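Local structure of BH1328 protein (Bacillus halodurans, 2O5A) at residues A[14-19]-A[52-57]. The protein probably acts as a ribosomal silencing factor that binds ribosomal protein uL14 on the large subunit and blocks joining of the two subunits, repressing translation. Numbering follows the deposited sequence.
Sequences VDDKKA and AHELKK
Val14, which meets Leu55 across the contact, accepts a hydrogen bond at its O from Ala19 N (3.1 Å), and Lys18 N donates a hydrogen bond to Asp15 O. The pair forms a Schellman motif that ends helix 4-16, with Lys18, at positive phi (73°), as the C-prime residue. Lys17, in this turn, meets Glu54 of helix 45-61 through aliphatic parts: CG of Lys17 rests 3.4 Å from CB of Glu54, and the two side chains run roughly at right angles. With its CG anti to the backbone N (chi1 179°), Glu54 reaches out from its helix. The lysine chain, bent at chi2 and chi3, crosses it, and Lys17 also touches Ala50 and Ile51. Both helices pack against the mixed sheet of this α/β fold. Glu54 has both charges nearby: Asp16 OD1 lies 4.1 Å from its OE2, and Lys17 NZ lies 4.7 Å from its OE1, too far for a salt bridge. The two carboxylates approach obliquely, their planes 69° apart. Asp16 would tend to disfavour the charge on Glu54, and Lys17 would partly offset this. On the buried side, CG2 of Val14 meets CD1 of Leu55 at 4.1 Å, and the two side chains run alongside one another in a common direction. Val14 also touches Val22 and Cys40 of the sheet, whereas Leu55 packs on Leu82.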
loop_
_atom_site.group_PDB
_atom_site.type_symbol
_atom_site.label_atom_id
_atom_site.label_comp_id
_atom_site.label_asym_id
_atom_site.label_seq_id
_atom_site.Cartn_x
_atom_site.Cartn_y
_atom_site.Cartn_z
ATOM N N VAL A 14 -4.899 -8.009 -18.743
ATOM C CA VAL A 14 -5.860 -8.019 -17.650
ATOM C C VAL A 14 -7.298 -7.966 -18.176
ATOM O O VAL A 14 -8.217 -8.490 -17.545
ATOM C CB VAL A 14 -5.602 -6.821 -16.701
ATOM C CG1 VAL A 14 -6.895 -6.335 -16.088
ATOM C CG2 VAL A 14 -4.635 -7.235 -15.603
ATOM N N ASP A 15 -7.481 -7.342 -19.336
ATOM C CA ASP A 15 -8.805 -7.214 -19.939
ATOM C C ASP A 15 -9.287 -8.488 -20.626
ATOM O O ASP A 15 -10.487 -8.758 -20.670
ATOM C CB ASP A 15 -8.814 -6.063 -20.949
ATOM C CG ASP A 15 -9.676 -4.902 -20.494
ATOM O OD1 ASP A 15 -9.454 -4.400 -19.373
ATOM O OD2 ASP A 15 -10.574 -4.494 -21.259
ATOM N N ASP A 16 -8.353 -9.265 -21.167
ATOM C CA ASP A 16 -8.703 -10.509 -21.843
ATOM C C ASP A 16 -9.326 -11.500 -20.866
ATOM O O ASP A 16 -10.144 -12.334 -21.251
ATOM C CB ASP A 16 -7.458 -11.131 -22.482
ATOM C CG ASP A 16 -6.950 -10.339 -23.667
ATOM O OD1 ASP A 16 -5.784 -10.540 -24.063
ATOM O OD2 ASP A 16 -7.720 -9.520 -24.211
ATOM N N LYS A 17 -8.937 -11.395 -19.599
ATOM C CA LYS A 17 -9.442 -12.292 -18.563
ATOM C C LYS A 17 -10.656 -11.750 -17.812
ATOM O O LYS A 17 -11.099 -12.354 -16.833
ATOM C CB LYS A 17 -8.331 -12.619 -17.563
ATOM C CG LYS A 17 -7.115 -13.326 -18.158
ATOM C CD LYS A 17 -7.368 -14.803 -18.466
ATOM C CE LYS A 17 -8.218 -15.014 -19.711
ATOM N NZ LYS A 17 -8.352 -16.460 -20.047
ATOM N N LYS A 18 -11.179 -10.614 -18.259
ATOM C CA LYS A 18 -12.361 -10.004 -17.647
ATOM C C LYS A 18 -12.146 -9.346 -16.284
ATOM O O LYS A 18 -13.075 -9.285 -15.478
ATOM C CB LYS A 18 -13.475 -11.046 -17.512
ATOM C CG LYS A 18 -13.831 -11.763 -18.798
ATOM C CD LYS A 18 -14.427 -10.819 -19.822
ATOM C CE LYS A 18 -15.047 -11.606 -20.958
ATOM N NZ LYS A 18 -15.786 -12.786 -20.433
ATOM N N ALA A 19 -10.939 -8.856 -16.016
ATOM C CA ALA A 19 -10.684 -8.207 -14.733
ATOM C C ALA A 19 -11.585 -6.989 -14.615
ATOM O O ALA A 19 -11.694 -6.195 -15.550
ATOM C CB ALA A 19 -9.239 -7.787 -14.629
ATOM N N ALA A 52 -3.669 -12.838 -13.330
ATOM C CA ALA A 52 -2.248 -12.791 -13.033
ATOM C C ALA A 52 -1.438 -13.632 -14.009
ATOM O O ALA A 52 -0.313 -13.277 -14.356
ATOM C CB ALA A 52 -2.003 -13.264 -11.612
ATOM N N HIS A 53 -2.012 -14.745 -14.457
ATOM C CA HIS A 53 -1.318 -15.632 -15.383
ATOM C C HIS A 53 -1.278 -15.074 -16.805
ATOM O O HIS A 53 -0.266 -15.200 -17.493
ATOM C CB HIS A 53 -1.978 -17.014 -15.379
ATOM C CG HIS A 53 -1.121 -18.093 -15.977
ATOM N ND1 HIS A 53 -1.209 -18.464 -17.299
ATOM C CD2 HIS A 53 -0.160 -18.864 -15.428
ATOM C CE1 HIS A 53 -0.333 -19.422 -17.543
ATOM N NE2 HIS A 53 0.317 -19.686 -16.419
ATOM N N GLU A 54 -2.373 -14.460 -17.243
ATOM C CA GLU A 54 -2.428 -13.884 -18.584
ATOM C C GLU A 54 -1.408 -12.755 -18.671
ATOM O O GLU A 54 -0.823 -12.511 -19.727
ATOM C CB GLU A 54 -3.829 -13.344 -18.880
ATOM C CG GLU A 54 -3.992 -12.696 -20.255
ATOM C CD GLU A 54 -3.744 -13.660 -21.401
ATOM O OE1 GLU A 54 -4.121 -14.843 -21.278
ATOM O OE2 GLU A 54 -3.184 -13.232 -22.433
ATOM N N LEU A 55 -1.202 -12.070 -17.550
ATOM C CA LEU A 55 -0.243 -10.977 -17.491
ATOM C C LEU A 55 1.158 -11.566 -17.599
ATOM O O LEU A 55 2.027 -11.013 -18.274
ATOM C CB LEU A 55 -0.389 -10.209 -16.175
ATOM C CG LEU A 55 -0.603 -8.696 -16.296
ATOM C CD1 LEU A 55 -0.709 -8.081 -14.912
ATOM C CD2 LEU A 55 0.546 -8.074 -17.074
ATOM N N LYS A 56 1.367 -12.696 -16.930
ATOM C CA LYS A 56 2.654 -13.377 -16.960
ATOM C C LYS A 56 2.892 -13.915 -18.365
ATOM O O LYS A 56 3.967 -13.742 -18.940
ATOM C CB LYS A 56 2.669 -14.533 -15.958
ATOM C CG LYS A 56 3.926 -15.381 -16.027
ATOM C CD LYS A 56 3.933 -16.474 -14.972
ATOM C CE LYS A 56 5.294 -17.146 -14.909
ATOM N NZ LYS A 56 5.366 -18.177 -13.841
ATOM N N LYS A 57 1.870 -14.567 -18.912
ATOM C CA LYS A 57 1.939 -15.138 -20.248
ATOM C C LYS A 57 2.282 -14.060 -21.275
ATOM O O LYS A 57 3.179 -14.240 -22.098
ATOM C CB LYS A 57 0.599 -15.793 -20.593
ATOM C CG LYS A 57 0.584 -16.558 -21.904
ATOM C CD LYS A 57 -0.650 -17.445 -21.997
ATOM C CE LYS A 57 -0.766 -18.096 -23.364
ATOM N NZ LYS A 57 -1.072 -17.090 -24.417
#